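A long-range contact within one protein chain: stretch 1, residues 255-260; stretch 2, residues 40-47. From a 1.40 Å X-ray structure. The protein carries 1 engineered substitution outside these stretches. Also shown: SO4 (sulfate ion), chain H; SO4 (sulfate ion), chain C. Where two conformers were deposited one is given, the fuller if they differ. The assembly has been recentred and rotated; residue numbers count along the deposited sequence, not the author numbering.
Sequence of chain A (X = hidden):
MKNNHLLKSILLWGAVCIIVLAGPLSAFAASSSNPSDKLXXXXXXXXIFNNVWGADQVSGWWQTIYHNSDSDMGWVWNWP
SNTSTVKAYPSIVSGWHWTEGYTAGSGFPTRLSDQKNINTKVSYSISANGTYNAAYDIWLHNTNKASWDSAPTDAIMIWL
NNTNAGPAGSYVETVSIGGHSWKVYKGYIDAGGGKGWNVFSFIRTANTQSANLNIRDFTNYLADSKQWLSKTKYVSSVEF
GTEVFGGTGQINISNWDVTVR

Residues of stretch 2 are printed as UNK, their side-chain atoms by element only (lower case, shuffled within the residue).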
# COMPACT_ATOMS: atom_id res chain seq x y z
N ASN A 255 -1.87 -27.42 -10.07
CA ASN A 255 -1.43 -28.21 -11.21
C ASN A 255 -1.83 -27.48 -12.47
O ASN A 255 -2.95 -26.99 -12.58
CB ASN A 255 -2.02 -29.62 -11.21
CG ASN A 255 -1.31 -30.53 -12.19
OD1 ASN A 255 -0.08 -30.54 -12.30
ND2 ASN A 255 -2.08 -31.27 -12.95
N TRP A 256 -0.92 -27.44 -13.43
CA TRP A 256 -1.16 -26.77 -14.70
C TRP A 256 -0.31 -27.33 -15.81
O TRP A 256 0.90 -27.45 -15.66
CB TRP A 256 -0.83 -25.29 -14.57
CG TRP A 256 -0.80 -24.58 -15.86
CD1 TRP A 256 0.30 -24.16 -16.56
CD2 TRP A 256 -1.94 -24.24 -16.68
NE1 TRP A 256 -0.07 -23.56 -17.74
CE2 TRP A 256 -1.45 -23.60 -17.84
CE3 TRP A 256 -3.32 -24.43 -16.55
CZ2 TRP A 256 -2.27 -23.11 -18.82
CZ3 TRP A 256 -4.14 -23.98 -17.57
CH2 TRP A 256 -3.62 -23.30 -18.66
N ASP A 257 -0.93 -27.63 -16.95
CA ASP A 257 -0.15 -27.79 -18.18
C ASP A 257 -1.08 -27.79 -19.38
O ASP A 257 -2.27 -28.06 -19.28
CB ASP A 257 0.71 -29.07 -18.22
CG ASP A 257 2.18 -28.85 -17.82
OD1 ASP A 257 2.81 -27.84 -18.18
OD2 ASP A 257 2.75 -29.74 -17.15
N VAL A 258 -0.49 -27.37 -20.49
CA VAL A 258 -1.12 -27.47 -21.81
C VAL A 258 -0.11 -27.97 -22.78
O VAL A 258 0.96 -27.38 -22.92
CB VAL A 258 -1.66 -26.12 -22.34
CG1 VAL A 258 -2.34 -26.31 -23.72
CG2 VAL A 258 -2.59 -25.47 -21.34
N THR A 259 -0.42 -29.09 -23.43
CA THR A 259 0.52 -29.70 -24.36
C THR A 259 -0.16 -30.05 -25.67
O THR A 259 -1.20 -30.70 -25.64
CB THR A 259 1.14 -30.97 -23.74
OG1 THR A 259 1.62 -30.69 -22.42
CG2 THR A 259 2.29 -31.46 -24.61
N VAL A 260 0.44 -29.63 -26.76
CA VAL A 260 -0.04 -29.94 -28.10
C VAL A 260 0.78 -31.13 -28.60
O VAL A 260 2.00 -31.03 -28.71
CB VAL A 260 0.16 -28.76 -29.02
CG1 VAL A 260 -0.28 -29.09 -30.44
CG2 VAL A 260 -0.53 -27.51 -28.46
N UNK A 40 6.61 -15.08 -16.26
CA UNK A 40 6.85 -16.23 -17.10
C UNK A 40 7.26 -17.42 -16.25
O UNK A 40 7.90 -17.29 -15.20
c UNK A 40 7.79 -13.56 -18.90
c UNK A 40 6.85 -12.96 -21.00
c UNK A 40 7.59 -14.90 -19.14
o UNK A 40 6.49 -11.99 -21.92
c UNK A 40 6.98 -15.26 -20.34
c UNK A 40 7.45 -12.59 -19.81
c UNK A 40 7.97 -15.93 -18.10
c UNK A 40 6.62 -14.29 -21.27
N UNK A 41 6.97 -18.63 -16.74
CA UNK A 41 7.42 -19.85 -16.08
C UNK A 41 7.48 -20.97 -17.09
O UNK A 41 7.04 -20.82 -18.23
c UNK A 41 2.89 -19.89 -15.48
c UNK A 41 6.61 -20.18 -14.84
c UNK A 41 3.39 -22.16 -15.19
c UNK A 41 4.20 -19.55 -15.30
c UNK A 41 2.49 -21.21 -15.44
c UNK A 41 4.73 -21.83 -15.03
c UNK A 41 5.16 -20.52 -15.08
N UNK A 42 8.14 -22.07 -16.69
CA UNK A 42 8.33 -23.22 -17.58
C UNK A 42 9.08 -22.84 -18.85
O UNK A 42 8.61 -23.05 -19.97
c UNK A 42 7.11 -25.34 -18.44
c UNK A 42 6.05 -26.62 -16.46
c UNK A 42 7.00 -23.90 -17.92
n UNK A 42 6.22 -27.11 -15.03
c UNK A 42 7.37 -26.31 -17.25
N UNK A 43 10.28 -22.26 -18.69
CA UNK A 43 11.10 -21.85 -19.82
C UNK A 43 10.34 -20.94 -20.78
O UNK A 43 10.47 -21.02 -22.00
n UNK A 43 13.55 -21.71 -21.22
o UNK A 43 13.00 -23.49 -22.49
c UNK A 43 11.67 -23.09 -20.54
c UNK A 43 12.81 -22.77 -21.50
N UNK A 44 9.56 -20.03 -20.19
CA UNK A 44 8.76 -19.05 -20.91
C UNK A 44 7.69 -19.67 -21.84
O UNK A 44 7.17 -18.98 -22.69
c UNK A 44 10.35 -14.90 -21.87
c UNK A 44 9.57 -17.99 -21.64
c UNK A 44 10.50 -17.18 -20.76
c UNK A 44 11.22 -16.08 -21.50
n UNK A 44 11.08 -13.79 -22.58
N UNK A 45 7.32 -20.92 -21.59
CA UNK A 45 6.19 -21.52 -22.33
C UNK A 45 4.87 -20.89 -21.90
O UNK A 45 3.93 -20.81 -22.68
c UNK A 45 5.07 -25.26 -22.43
c UNK A 45 3.90 -25.99 -23.09
c UNK A 45 5.11 -23.80 -22.86
c UNK A 45 6.13 -23.03 -22.04
n UNK A 45 3.77 -27.42 -22.68
N UNK A 46 4.82 -20.44 -20.66
CA UNK A 46 3.61 -19.82 -20.10
C UNK A 46 3.95 -18.51 -19.46
O UNK A 46 5.09 -18.28 -19.05
c UNK A 46 2.82 -22.17 -19.36
o UNK A 46 2.28 -26.22 -20.14
c UNK A 46 3.00 -20.71 -19.02
c UNK A 46 1.87 -23.95 -20.71
c UNK A 46 2.06 -22.58 -20.45
c UNK A 46 3.38 -23.14 -18.56
c UNK A 46 2.45 -24.87 -19.89
c UNK A 46 3.21 -24.47 -18.82
N UNK A 47 2.94 -17.68 -19.29
CA UNK A 47 3.05 -16.58 -18.30
C UNK A 47 1.75 -16.35 -17.62
O UNK A 47 0.68 -16.50 -18.20
c UNK A 47 1.79 -13.81 -20.02
c UNK A 47 1.15 -13.30 -21.15
c UNK A 47 3.15 -15.18 -21.42
c UNK A 47 3.57 -15.27 -18.93
c UNK A 47 2.82 -14.76 -20.14
c UNK A 47 2.49 -14.67 -22.52
c UNK A 47 1.48 -13.75 -22.39
o UNK A 47 0.86 -13.22 -23.50
S SO4 H . 12.17 -23.10 -15.87
O1 SO4 H . 11.17 -24.15 -16.14
O2 SO4 H . 12.35 -22.93 -14.43
O3 SO4 H . 13.44 -23.55 -16.44
O4 SO4 H . 11.84 -21.82 -16.41
S SO4 C . 14.79 -14.69 -22.34
O1 SO4 C . 16.13 -14.12 -22.56
O2 SO4 C . 13.76 -13.68 -22.58
O3 SO4 C . 14.61 -15.77 -23.32
O4 SO4 C . 14.57 -15.21 -21.02
O HOH W 1 5.01 -28.23 -20.27

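Position 40 has one carbon leading to a six-carbon ring that bears one oxygen. The side chain is exposed and does not reach stretch 1. A ring with a hydroxyl makes this Tyr40.

Position 41 has one carbon and then a six-carbon ring with no oxygen. The ring is buried, and a ring carbon lies close to CD1 of Trp256. This is a phenylalanine, Phe41. Its CZ is 3.8 Å from Trp256 CD1, which sits at the edge of the Phe41 ring. The two rings meet obliquely, with planes at 57°.

Position 42 has four carbons in a row ending in nitrogen. The CA-to-CB bond points toward stretch 1, and the last carbon of the chain comes 3.9 Å from OD1 of Asp257. This is a lysine, Lys42. The carbon is CE, so the approach is a packing contact. The amine NZ is hydrogen-bonded elsewhere in the structure.

Position 43 has two side-chain carbons, the second carrying one oxygen and one nitrogen. It does not touch stretch 1. Oxygen and nitrogen together could fit a short amide, and the residue is Asn43. Its backbone N donates a hydrogen bond of 2.8 Å to O4 of the chain H sulfate, an ion probably from the crystallisation liquor.

Position 44 again has four carbons in a row and a terminal nitrogen. It is exposed and out of reach of stretch 1. This is Lys44. Its NZ gives a 2.7 Å hydrogen bond to O2 of the chain C sulfate.

Position 45 repeats the pattern of four carbons and a nitrogen, here with all four chi angles t. The extended chain brings the nitrogen to the backbone of stretch 1. This is Lys45. Its NZ donates to Val258 O at 2.8 Å and to water 1 at 2.8 Å. The backbone N of Lys45 bonds to Lys42 O at 3.0 Å, closing a type I' turn from Lys42 to Lys45.

Position 46 has one carbon, then a six-carbon ring bearing one oxygen. The oxygen reaches both Asp257 and Val258, and the ring lies against Trp256. This is Tyr46. Its OH donates to Asp257 OD1 at 2.6 Å and accepts from Val258 N at 3.0 Å, with a nearly straight angle of 175°. The edge of Trp256 points to the Tyr46 ring face, with NE1 3.6 Å from CZ.

Position 47 has the same make-up, a ring with one oxygen, but its side chain does not reach stretch 1. It is Tyr47.

The contact relies on side chains reaching across to a strand; the nearest CA atoms, of Asp257 and Tyr46, are 9.0 Å apart. Tyr46 is central: its ring packs on Trp256 while its hydroxyl satisfies a backbone NH and binds a carboxylate. Lys45 takes the neighbouring carbonyl. Water 1 joins Lys45 NZ to Asp257 OD1, donating to the latter at 3.1 Å. Phe41 extends the apolar side.

Stretch 2 40-47: YFKNKKYY
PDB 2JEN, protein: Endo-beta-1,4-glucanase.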